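Local atomic coordinates of response regulator receiver protein (Pseudoalteromonas atlantica T6c, PDB entry 3KTO), a protein that probably acts as a CheY-like receiver domain in bacterial signal transduction, with a likely role in regulating transcription. Residues 24-29 and 118-123; 69-74 and 83-88; 105-108 and 114-117. One frame throughout, in Å; residues are numbered along the deposited sequence.

Contact 1: 24-29 and 118-123; sequences KLLSPL and HDVQQI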
ATOM      1  N   LYS A  24      10.269 -15.615  -3.555  1.00 36.53           N
ATOM      2  CA  LYS A  24      11.019 -16.262  -2.483  1.00 38.82           C
ATOM      3  C   LYS A  24      10.191 -17.356  -1.823  1.00 39.42           C
ATOM      4  O   LYS A  24      10.653 -18.484  -1.645  1.00 39.52           O
ATOM      5  CB  LYS A  24      11.452 -15.224  -1.440  1.00 40.34           C
ATOM      6  CG  LYS A  24      12.624 -14.364  -1.895  1.00 44.33           C
ATOM      7  CD  LYS A  24      12.932 -13.221  -0.926  1.00 47.36           C
ATOM      8  CE  LYS A  24      11.893 -12.102  -1.027  1.00 48.92           C
ATOM      9  NZ  LYS A  24      12.241 -10.898  -0.206  1.00 49.50           N
ATOM     10  N   LEU A  25       8.962 -17.015  -1.463  1.00 38.90           N
ATOM     11  CA  LEU A  25       8.053 -17.963  -0.833  1.00 38.94           C
ATOM     12  C   LEU A  25       7.755 -19.221  -1.654  1.00 38.57           C
ATOM     13  O   LEU A  25       7.562 -20.298  -1.092  1.00 38.20           O
ATOM     14  CB  LEU A  25       6.726 -17.271  -0.506  1.00 39.19           C
ATOM     15  CG  LEU A  25       5.609 -18.185   0.001  1.00 40.78           C
ATOM     16  CD1 LEU A  25       5.972 -18.731   1.377  1.00 40.21           C
ATOM     17  CD2 LEU A  25       4.302 -17.414   0.064  1.00 41.73           C
ATOM     18  N   LEU A  26       7.716 -19.092  -2.975  1.00 38.72           N
ATOM     19  CA  LEU A  26       7.387 -20.230  -3.825  1.00 39.32           C
ATOM     20  C   LEU A  26       8.571 -20.937  -4.477  1.00 43.17           C
ATOM     21  O   LEU A  26       8.403 -21.988  -5.092  1.00 43.01           O
ATOM     22  CB  LEU A  26       6.413 -19.783  -4.915  1.00 37.48           C
ATOM     23  CG  LEU A  26       5.089 -19.162  -4.474  1.00 35.02           C
ATOM     24  CD1 LEU A  26       4.360 -18.621  -5.698  1.00 34.16           C
ATOM     25  CD2 LEU A  26       4.250 -20.200  -3.741  1.00 33.55           C
ATOM     26  N   SER A  27       9.766 -20.368  -4.347  1.00 45.49           N
ATOM     27  CA  SER A  27      10.955 -20.965  -4.954  1.00 48.44           C
ATOM     28  C   SER A  27      11.165 -22.413  -4.529  1.00 49.75           C
ATOM     29  O   SER A  27      11.511 -23.266  -5.355  1.00 50.28           O
ATOM     30  CB  SER A  27      12.207 -20.152  -4.609  1.00 49.41           C
ATOM     31  OG  SER A  27      12.513 -20.174  -3.227  1.00 50.58           O
ATOM     32  N   PRO A  28      10.944 -22.716  -3.236  1.00 50.50           N
ATOM     33  CA  PRO A  28      11.145 -24.099  -2.799  1.00 51.47           C
ATOM     34  C   PRO A  28      10.052 -25.065  -3.217  1.00 51.99           C
ATOM     35  O   PRO A  28       9.951 -26.159  -2.674  1.00 52.27           O
ATOM     36  CB  PRO A  28      11.289 -23.966  -1.284  1.00 51.44           C
ATOM     37  CG  PRO A  28      10.326 -22.824  -0.966  1.00 51.39           C
ATOM     38  CD  PRO A  28      10.603 -21.840  -2.097  1.00 51.03           C
ATOM     39  N   LEU A  29       9.229 -24.635  -4.169  1.00 51.67           N
ATOM     40  CA  LEU A  29       8.147 -25.450  -4.708  1.00 51.12           C
ATOM     41  C   LEU A  29       8.691 -25.901  -6.066  1.00 51.23           C
ATOM     42  O   LEU A  29       9.581 -25.251  -6.605  1.00 51.11           O
ATOM     43  CB  LEU A  29       6.863 -24.602  -4.871  1.00 51.00           C
ATOM     44  CG  LEU A  29       5.633 -25.039  -4.043  1.00 50.51           C
ATOM     45  CD1 LEU A  29       6.071 -25.171  -2.632  1.00 50.87           C
ATOM     46  CD2 LEU A  29       4.482 -24.054  -4.135  1.00 51.08           C
ATOM     47  N   HIS A 118      -0.524 -23.547  -0.778  1.00 32.80           N
ATOM     48  CA  HIS A 118      -1.462 -24.615  -1.076  1.00 34.65           C
ATOM     49  C   HIS A 118      -2.088 -24.465  -2.462  1.00 33.50           C
ATOM     50  O   HIS A 118      -2.145 -25.425  -3.230  1.00 33.75           O
ATOM     51  CB  HIS A 118      -2.560 -24.658  -0.009  1.00 38.51           C
ATOM     52  CG  HIS A 118      -3.579 -25.727  -0.241  1.00 42.46           C
ATOM     53  ND1 HIS A 118      -4.638 -25.569  -1.109  1.00 45.07           N
ATOM     54  CD2 HIS A 118      -3.669 -26.990   0.238  1.00 43.70           C
ATOM     55  CE1 HIS A 118      -5.336 -26.691  -1.157  1.00 45.23           C
ATOM     56  NE2 HIS A 118      -4.768 -27.569  -0.349  1.00 44.01           N
ATOM     57  N   ASP A 119      -2.561 -23.262  -2.781  1.00 33.74           N
ATOM     58  CA  ASP A 119      -3.177 -23.008  -4.083  1.00 31.15           C
ATOM     59  C   ASP A 119      -2.235 -23.316  -5.234  1.00 30.24           C
ATOM     60  O   ASP A 119      -2.645 -23.871  -6.256  1.00 30.71           O
ATOM     61  CB  ASP A 119      -3.628 -21.551  -4.198  1.00 31.88           C
ATOM     62  CG  ASP A 119      -4.872 -21.259  -3.387  1.00 33.37           C
ATOM     63  OD1 ASP A 119      -5.513 -22.220  -2.917  1.00 30.70           O
ATOM     64  OD2 ASP A 119      -5.213 -20.067  -3.235  1.00 33.25           O
ATOM     65  N   VAL A 120      -0.971 -22.943  -5.075  1.00 28.33           N
ATOM     66  CA  VAL A 120       0.018 -23.185  -6.114  1.00 29.19           C
ATOM     67  C   VAL A 120       0.350 -24.675  -6.245  1.00 31.11           C
ATOM     68  O   VAL A 120       0.449 -25.198  -7.354  1.00 31.92           O
ATOM     69  CB  VAL A 120       1.301 -22.386  -5.835  1.00 29.09           C
ATOM     70  CG1 VAL A 120       2.385 -22.767  -6.833  1.00 28.09           C
ATOM     71  CG2 VAL A 120       0.998 -20.887  -5.925  1.00 27.16           C
ATOM     72  N   GLN A 121       0.520 -25.356  -5.117  1.00 32.84           N
ATOM     73  CA  GLN A 121       0.825 -26.785  -5.139  1.00 36.40           C
ATOM     74  C   GLN A 121      -0.300 -27.527  -5.857  1.00 37.50           C
ATOM     75  O   GLN A 121      -0.059 -28.467  -6.623  1.00 38.02           O
ATOM     76  CB  GLN A 121       0.965 -27.324  -3.714  1.00 37.21           C
ATOM     77  CG  GLN A 121       1.533 -28.732  -3.636  1.00 39.09           C
ATOM     78  CD  GLN A 121       2.981 -28.797  -4.095  1.00 40.69           C
ATOM     79  OE1 GLN A 121       3.281 -29.299  -5.182  1.00 42.44           O
ATOM     80  NE2 GLN A 121       3.885 -28.286  -3.266  1.00 39.68           N
ATOM     81  N   GLN A 122      -1.531 -27.098  -5.609  1.00 38.56           N
ATOM     82  CA  GLN A 122      -2.692 -27.715  -6.239  1.00 39.91           C
ATOM     83  C   GLN A 122      -2.590 -27.602  -7.761  1.00 38.76           C
ATOM     84  O   GLN A 122      -2.862 -28.559  -8.487  1.00 37.57           O
ATOM     85  CB  GLN A 122      -3.973 -27.042  -5.741  1.00 43.15           C
ATOM     86  CG  GLN A 122      -5.247 -27.664  -6.289  1.00 49.95           C
ATOM     87  CD  GLN A 122      -6.505 -27.092  -5.656  1.00 53.82           C
ATOM     88  OE1 GLN A 122      -6.722 -27.217  -4.447  1.00 56.35           O
ATOM     89  NE2 GLN A 122      -7.343 -26.461  -6.472  1.00 55.38           N
ATOM     90  N   ILE A 123      -2.194 -26.428  -8.243  1.00 37.33           N
ATOM     91  CA  ILE A 123      -2.040 -26.208  -9.676  1.00 35.03           C
ATOM     92  C   ILE A 123      -0.916 -27.103 -10.208  1.00 36.23           C
ATOM     93  O   ILE A 123      -1.015 -27.669 -11.294  1.00 35.04           O
ATOM     94  CB  ILE A 123      -1.698 -24.729  -9.974  1.00 34.21           C
ATOM     95  CG1 ILE A 123      -2.901 -23.844  -9.636  1.00 32.05           C
ATOM     96  CG2 ILE A 123      -1.288 -24.564 -11.431  1.00 30.53           C
ATOM     97  CD1 ILE A 123      -2.617 -22.358  -9.718  1.00 28.34           C
TER
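V120 meets L26 and L29 with different branches of one side chain. CG2 lies against the fork of L26, 4.0 Å from L26 CD2, while CG1 takes up L29, whose CD2 is 3.7 Å from V120 CG1. The division follows from the first torsion of V120: with CG1 anti to the backbone N (chi1 173°), the two methyls point to different neighbours. A beta-branched residue suits this place because it offers two short, rigid apolar surfaces close to the helix, and L26, longer and forked, can reach across to one of them. These residues belong to the doubly wound alpha/beta fold of receiver domains, in which helices 16-26 and 113-127 lie side by side over one face of the parallel sheet. L26 and V120 are buried where the helices meet that sheet, L26 touching I55 of strand 51-57 and V120 touching I84 of strand 83-87. The chain leaves the first helix through a type I turn from L26 to L29, closed by the bond from L29 N to L26 O at 2.9 Å, and this turn brings L29 round to the same partner. One helical step on, Q121, partly exposed, meets L29. Its chain bends at chi2 (67°) and carries the amide back toward the leucine, leaving NE2 3.8 Å from L29 CG. This is a van der Waals approach; the aliphatic carbon gives the amide no acceptor. Were L29 cut back to an alanine, V120 CG1 would probably lose its contact with CD2, and the amide of Q121 would be freer to turn. Further along the helix, I123 turns its apolar chain to the sheet, touching I52 and I84.

Contact 2: 69-74 and 83-88; sequences ELLETL and TIVMAS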
ATOM      1  N   GLU A  69      -9.395  -7.901 -15.828  1.00 16.77           N
ATOM      2  CA  GLU A  69      -9.669  -7.658 -17.244  1.00 17.96           C
ATOM      3  C   GLU A  69      -8.654  -8.486 -18.057  1.00 18.92           C
ATOM      4  O   GLU A  69      -8.993  -9.110 -19.065  1.00 19.21           O
ATOM      5  CB  GLU A  69      -9.526  -6.164 -17.537  1.00 22.14           C
ATOM      6  CG  GLU A  69      -9.864  -5.754 -18.949  1.00 30.59           C
ATOM      7  CD  GLU A  69      -9.745  -4.257 -19.147  1.00 34.94           C
ATOM      8  OE1 GLU A  69      -8.664  -3.708 -18.862  1.00 37.78           O
ATOM      9  OE2 GLU A  69     -10.730  -3.625 -19.585  1.00 38.84           O
ATOM     10  N   LEU A  70      -7.405  -8.496 -17.604  1.00 18.72           N
ATOM     11  CA  LEU A  70      -6.374  -9.277 -18.277  1.00 17.94           C
ATOM     12  C   LEU A  70      -6.814 -10.738 -18.313  1.00 18.84           C
ATOM     13  O   LEU A  70      -6.740 -11.388 -19.351  1.00 19.10           O
ATOM     14  CB  LEU A  70      -5.035  -9.158 -17.545  1.00 15.04           C
ATOM     15  CG  LEU A  70      -3.914 -10.087 -18.021  1.00 15.34           C
ATOM     16  CD1 LEU A  70      -3.617  -9.866 -19.504  1.00 17.01           C
ATOM     17  CD2 LEU A  70      -2.675  -9.812 -17.184  1.00 16.18           C
ATOM     18  N   LEU A  71      -7.275 -11.253 -17.176  1.00 17.87           N
ATOM     19  CA  LEU A  71      -7.734 -12.640 -17.114  1.00 18.18           C
ATOM     20  C   LEU A  71      -8.882 -12.860 -18.102  1.00 18.38           C
ATOM     21  O   LEU A  71      -8.893 -13.839 -18.839  1.00 18.21           O
ATOM     22  CB  LEU A  71      -8.209 -12.999 -15.691  1.00 18.13           C
ATOM     23  CG  LEU A  71      -8.874 -14.370 -15.514  1.00 17.31           C
ATOM     24  CD1 LEU A  71      -7.993 -15.478 -16.093  1.00 17.72           C
ATOM     25  CD2 LEU A  71      -9.117 -14.610 -14.019  1.00 18.36           C
ATOM     26  N   GLU A  72      -9.849 -11.949 -18.103  1.00 18.31           N
ATOM     27  CA  GLU A  72     -10.993 -12.059 -19.004  1.00 20.17           C
ATOM     28  C   GLU A  72     -10.538 -12.083 -20.470  1.00 20.64           C
ATOM     29  O   GLU A  72     -11.049 -12.858 -21.274  1.00 21.62           O
ATOM     30  CB  GLU A  72     -11.959 -10.898 -18.768  1.00 20.89           C
ATOM     31  CG  GLU A  72     -12.510 -10.860 -17.341  1.00 21.90           C
ATOM     32  CD  GLU A  72     -13.356  -9.630 -17.047  1.00 22.08           C
ATOM     33  OE1 GLU A  72     -13.197  -8.604 -17.734  1.00 22.34           O
ATOM     34  OE2 GLU A  72     -14.167  -9.685 -16.101  1.00 23.36           O
ATOM     35  N   THR A  73      -9.571 -11.238 -20.804  1.00 21.46           N
ATOM     36  CA  THR A  73      -9.059 -11.177 -22.165  1.00 23.11           C
ATOM     37  C   THR A  73      -8.425 -12.497 -22.588  1.00 25.30           C
ATOM     38  O   THR A  73      -8.702 -13.008 -23.674  1.00 26.14           O
ATOM     39  CB  THR A  73      -8.013 -10.064 -22.313  1.00 24.97           C
ATOM     40  OG1 THR A  73      -8.657  -8.790 -22.167  1.00 25.85           O
ATOM     41  CG2 THR A  73      -7.328 -10.150 -23.684  1.00 26.96           C
ATOM     42  N   LEU A  74      -7.570 -13.042 -21.727  1.00 24.68           N
ATOM     43  CA  LEU A  74      -6.897 -14.300 -22.009  1.00 25.47           C
ATOM     44  C   LEU A  74      -7.896 -15.440 -22.155  1.00 27.51           C
ATOM     45  O   LEU A  74      -7.738 -16.303 -23.019  1.00 28.12           O
ATOM     46  CB  LEU A  74      -5.909 -14.633 -20.896  1.00 25.12           C
ATOM     47  CG  LEU A  74      -4.729 -13.680 -20.706  1.00 23.60           C
ATOM     48  CD1 LEU A  74      -3.964 -14.098 -19.468  1.00 24.78           C
ATOM     49  CD2 LEU A  74      -3.823 -13.705 -21.937  1.00 27.14           C
ATOM     50  N   THR A  83      -5.822 -19.700 -12.625  1.00 19.71           N
ATOM     51  CA  THR A  83      -5.328 -18.406 -12.186  1.00 18.35           C
ATOM     52  C   THR A  83      -5.739 -18.022 -10.773  1.00 19.33           C
ATOM     53  O   THR A  83      -6.909 -18.119 -10.399  1.00 19.84           O
ATOM     54  CB  THR A  83      -5.793 -17.304 -13.148  1.00 19.75           C
ATOM     55  OG1 THR A  83      -5.303 -17.583 -14.468  1.00 20.99           O
ATOM     56  CG2 THR A  83      -5.295 -15.943 -12.685  1.00 20.49           C
ATOM     57  N   ILE A  84      -4.752 -17.592  -9.995  1.00 17.80           N
ATOM     58  CA  ILE A  84      -4.963 -17.144  -8.625  1.00 16.63           C
ATOM     59  C   ILE A  84      -4.953 -15.613  -8.689  1.00 15.56           C
ATOM     60  O   ILE A  84      -3.957 -15.014  -9.090  1.00 17.90           O
ATOM     61  CB  ILE A  84      -3.800 -17.586  -7.696  1.00 17.53           C
ATOM     62  CG1 ILE A  84      -3.678 -19.109  -7.670  1.00 19.41           C
ATOM     63  CG2 ILE A  84      -4.026 -17.059  -6.299  1.00 17.35           C
ATOM     64  CD1 ILE A  84      -2.465 -19.596  -6.881  1.00 22.66           C
ATOM     65  N   VAL A  85      -6.059 -14.979  -8.331  1.00 15.14           N
ATOM     66  CA  VAL A  85      -6.115 -13.523  -8.341  1.00 11.83           C
ATOM     67  C   VAL A  85      -5.873 -13.005  -6.913  1.00 15.25           C
ATOM     68  O   VAL A  85      -6.433 -13.535  -5.955  1.00 14.53           O
ATOM     69  CB  VAL A  85      -7.475 -13.036  -8.876  1.00 14.70           C
ATOM     70  CG1 VAL A  85      -7.581 -11.530  -8.734  1.00 12.36           C
ATOM     71  CG2 VAL A  85      -7.617 -13.434 -10.354  1.00 12.91           C
HETATM   72  N   MSE A  86      -5.015 -11.993  -6.777  1.00 13.89           N
HETATM   73  CA  MSE A  86      -4.685 -11.427  -5.475  1.00 14.51           C
HETATM   74  C   MSE A  86      -4.920  -9.921  -5.482  1.00 16.98           C
HETATM   75  O   MSE A  86      -4.796  -9.268  -6.517  1.00 14.01           O
HETATM   76  CB  MSE A  86      -3.222 -11.707  -5.133  1.00 16.85           C
HETATM   77  CG  MSE A  86      -2.849 -13.192  -5.154  1.00 22.31           C
HETATM   78 SE   MSE A  86      -1.005 -13.507  -4.633  1.00 34.81          SE
HETATM   79  CE  MSE A  86      -1.266 -13.451  -2.717  1.00 29.71           C
ATOM     80  N   ALA A  87      -5.261  -9.374  -4.325  1.00 15.33           N
ATOM     81  CA  ALA A  87      -5.507  -7.941  -4.220  1.00 16.54           C
ATOM     82  C   ALA A  87      -5.294  -7.496  -2.782  1.00 19.00           C
ATOM     83  O   ALA A  87      -5.644  -8.208  -1.844  1.00 19.61           O
ATOM     84  CB  ALA A  87      -6.941  -7.614  -4.672  1.00 14.21           C
ATOM     85  N   SER A  88      -4.684  -6.332  -2.615  1.00 23.82           N
ATOM     86  CA  SER A  88      -4.444  -5.789  -1.286  1.00 29.68           C
ATOM     87  C   SER A  88      -5.591  -4.844  -0.968  1.00 32.22           C
ATOM     88  O   SER A  88      -5.684  -4.294   0.131  1.00 35.32           O
ATOM     89  CB  SER A  88      -3.106  -5.047  -1.251  1.00 30.65           C
ATOM     90  OG  SER A  88      -3.002  -4.142  -2.334  1.00 37.89           O
TER
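The beta-alpha-beta unit made of strand 51-57, helix 66-76 and strand 83-87 is packed together in part by L71, which reaches from the helix to T83 and V85 on the second, parallel strand. The unit is a repeated element of the receiver fold, and its helix must bury an apolar side against the strands it connects. L71 does this with both ends of its fork. The residue already points toward the strand, and its torsions, with CG anti to the backbone N (chi1 173°) and chi2 at 52°, place CD1 by T83 and CD2 by V85. CD2 crosses V85, approaching CG2 at 4.1 Å. T83 and V85 are two positions apart and therefore face the same side of the sheet, whereas I84 between them faces the opposite side and packs against helix 113-127. Beta-branched residues suit such a strand, and the hydroxyl of T83 can be buried because it has a partner, hydrogen bonding to L81 O just before the strand. Its approach to L71 CD1 is a van der Waals contact. On the outer side of the helix, T73 OG1 bonds back to E69 O at 3.1 Å, from 41° out of the carbonyl plane. That oxygen also accepts the helical bond from T73 N, and E72 forms a salt bridge with R97 of helix 92-100. Where the helix meets the strand, L71 CD1 and T83 approach tip to tip, with L71 CD1 3.8 Å from T83 OG1.

Contact 3: 105-108 and 114-117; sequences DFIE and HVLV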
ATOM      1  N   ASP A 105      -8.960 -19.024  -7.515  1.00 20.39           N
ATOM      2  CA  ASP A 105      -9.089 -18.515  -6.150  1.00 20.38           C
ATOM      3  C   ASP A 105      -8.822 -17.012  -6.160  1.00 18.98           C
ATOM      4  O   ASP A 105      -8.233 -16.480  -7.102  1.00 17.17           O
ATOM      5  CB  ASP A 105      -8.101 -19.233  -5.205  1.00 20.60           C
ATOM      6  CG  ASP A 105      -8.475 -19.082  -3.721  1.00 24.73           C
ATOM      7  OD1 ASP A 105      -9.624 -18.703  -3.422  1.00 24.58           O
ATOM      8  OD2 ASP A 105      -7.619 -19.355  -2.850  1.00 24.77           O
ATOM      9  N   PHE A 106      -9.305 -16.334  -5.126  1.00 18.09           N
ATOM     10  CA  PHE A 106      -9.114 -14.901  -4.963  1.00 18.96           C
ATOM     11  C   PHE A 106      -8.532 -14.791  -3.553  1.00 22.28           C
ATOM     12  O   PHE A 106      -9.160 -15.236  -2.593  1.00 20.63           O
ATOM     13  CB  PHE A 106     -10.464 -14.177  -5.053  1.00 20.04           C
ATOM     14  CG  PHE A 106     -10.355 -12.680  -5.038  1.00 21.29           C
ATOM     15  CD1 PHE A 106     -10.284 -11.966  -6.219  1.00 20.99           C
ATOM     16  CD2 PHE A 106     -10.289 -11.990  -3.835  1.00 24.75           C
ATOM     17  CE1 PHE A 106     -10.149 -10.580  -6.210  1.00 22.91           C
ATOM     18  CE2 PHE A 106     -10.153 -10.600  -3.811  1.00 27.06           C
ATOM     19  CZ  PHE A 106     -10.083  -9.895  -5.000  1.00 24.60           C
ATOM     20  N   ILE A 107      -7.330 -14.225  -3.437  1.00 19.39           N
ATOM     21  CA  ILE A 107      -6.649 -14.095  -2.151  1.00 21.99           C
ATOM     22  C   ILE A 107      -6.390 -12.637  -1.777  1.00 23.34           C
ATOM     23  O   ILE A 107      -5.766 -11.898  -2.533  1.00 20.93           O
ATOM     24  CB  ILE A 107      -5.270 -14.810  -2.166  1.00 22.88           C
ATOM     25  CG1 ILE A 107      -5.430 -16.283  -2.551  1.00 28.42           C
ATOM     26  CG2 ILE A 107      -4.624 -14.712  -0.788  1.00 26.48           C
ATOM     27  CD1 ILE A 107      -4.106 -17.019  -2.664  1.00 31.12           C
ATOM     28  N   GLU A 108      -6.866 -12.222  -0.611  1.00 25.71           N
ATOM     29  CA  GLU A 108      -6.635 -10.851  -0.170  1.00 29.13           C
ATOM     30  C   GLU A 108      -5.215 -10.771   0.372  1.00 30.19           C
ATOM     31  O   GLU A 108      -4.714 -11.740   0.942  1.00 30.94           O
ATOM     32  CB  GLU A 108      -7.610 -10.470   0.942  1.00 31.94           C
ATOM     33  CG  GLU A 108      -9.066 -10.444   0.528  1.00 36.48           C
ATOM     34  CD  GLU A 108      -9.996 -10.406   1.728  1.00 38.33           C
ATOM     35  OE1 GLU A 108     -10.232 -11.479   2.332  1.00 38.88           O
ATOM     36  OE2 GLU A 108     -10.472  -9.303   2.075  1.00 39.07           O
ATOM     37  N   HIS A 114       0.457 -20.146   3.809  1.00 39.48           N
ATOM     38  CA  HIS A 114       0.050 -21.516   3.497  1.00 39.41           C
ATOM     39  C   HIS A 114      -1.115 -21.563   2.515  1.00 37.34           C
ATOM     40  O   HIS A 114      -1.250 -22.517   1.753  1.00 37.75           O
ATOM     41  CB  HIS A 114      -0.268 -22.328   4.766  1.00 40.88           C
ATOM     42  CG  HIS A 114      -1.610 -22.051   5.364  1.00 43.52           C
ATOM     43  ND1 HIS A 114      -1.812 -21.095   6.336  1.00 45.03           N
ATOM     44  CD2 HIS A 114      -2.817 -22.626   5.147  1.00 44.71           C
ATOM     45  CE1 HIS A 114      -3.084 -21.096   6.694  1.00 45.14           C
ATOM     46  NE2 HIS A 114      -3.715 -22.014   5.988  1.00 45.44           N
ATOM     47  N   VAL A 115      -1.943 -20.526   2.511  1.00 35.61           N
ATOM     48  CA  VAL A 115      -3.059 -20.487   1.577  1.00 34.33           C
ATOM     49  C   VAL A 115      -2.484 -20.394   0.168  1.00 32.27           C
ATOM     50  O   VAL A 115      -2.834 -21.172  -0.715  1.00 31.83           O
ATOM     51  CB  VAL A 115      -3.965 -19.265   1.831  1.00 34.87           C
ATOM     52  CG1 VAL A 115      -5.032 -19.164   0.743  1.00 33.83           C
ATOM     53  CG2 VAL A 115      -4.625 -19.393   3.195  1.00 35.41           C
ATOM     54  N   LEU A 116      -1.585 -19.441  -0.037  1.00 31.24           N
ATOM     55  CA  LEU A 116      -0.978 -19.274  -1.344  1.00 30.88           C
ATOM     56  C   LEU A 116      -0.194 -20.522  -1.727  1.00 29.72           C
ATOM     57  O   LEU A 116      -0.355 -21.043  -2.826  1.00 28.27           O
ATOM     58  CB  LEU A 116      -0.051 -18.062  -1.357  1.00 31.54           C
ATOM     59  CG  LEU A 116       0.744 -17.903  -2.655  1.00 33.84           C
ATOM     60  CD1 LEU A 116      -0.200 -17.600  -3.811  1.00 30.99           C
ATOM     61  CD2 LEU A 116       1.772 -16.800  -2.488  1.00 34.73           C
ATOM     62  N   VAL A 117       0.650 -21.005  -0.821  1.00 29.09           N
ATOM     63  CA  VAL A 117       1.455 -22.188  -1.111  1.00 31.04           C
ATOM     64  C   VAL A 117       0.553 -23.347  -1.525  1.00 31.02           C
ATOM     65  O   VAL A 117       0.809 -24.022  -2.520  1.00 31.70           O
ATOM     66  CB  VAL A 117       2.328 -22.577   0.114  1.00 31.61           C
ATOM     67  CG1 VAL A 117       3.091 -23.869  -0.164  1.00 31.89           C
ATOM     68  CG2 VAL A 117       3.309 -21.457   0.411  1.00 30.63           C
TER
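Apolar contacts carry most of the meeting between strand 105-108 and helix 113-127, and they converge on one methyl, CD1 of I107. It lies 4.1 Å from V115 CG1 and equally far from L116 CD1, entering between two successive residues of the helix; L116 CA is also close. The isoleucine chain reaches this place extended, its CG1 anti to the carbonyl carbon (chi1 -56°) and the next torsion near 180°. Its axis crosses the side chain of L116 at about a right angle. A long beta-branched residue fits here: its terminal methyl reaches the helix and also touches I84 of the neighbouring strand. In the receiver fold, 105-108 is an outermost strand of the parallel sheet and 113-127 is the helix that follows it, folding back over one face. F106, on the alternate side, packs instead against helix 92-100.

The polar element centres on D105. Its OD2 comes within 4.4 Å of V115 CG1 and lies close to OD2 of D119, a second carboxylate on the same helix. The other oxygen, OD1, makes a weak bond with F106 N at 2.9 Å, bent to 135°. Within the helix, V115 CG1 faces I107 while CG2 sits 3.9 Å above one face of the H114 ring, offset toward its rim.

With no hydrogen bond joining these two segments, the fit depends on the shapes of I107, V115 and L116, while the closeness of D105 to D119 would probably raise the tendency of one of the two carboxylates to hold a proton.

How the contacts relate
All three contacts belong to one receiver domain and serve a five-stranded parallel sheet. Contacts 1 and 3 share helix 113-127, their centres about 10 Å apart, and both lie on one face; contact 2 lies on the other, its centre about 18 Å from that of contact 1 and 13 Å from that of contact 3. Strands 83-87 and 105-108 are neighbours in the sheet, joined by backbone bonds that probably include V85 O to I107 N. Along the chain, contact 2 closes before contact 3 opens, and both are nested within the loop closed by contact 1. Helices 16-26 and 113-127, from early and late in the sequence, thus pair on the face opposite helix 66-76.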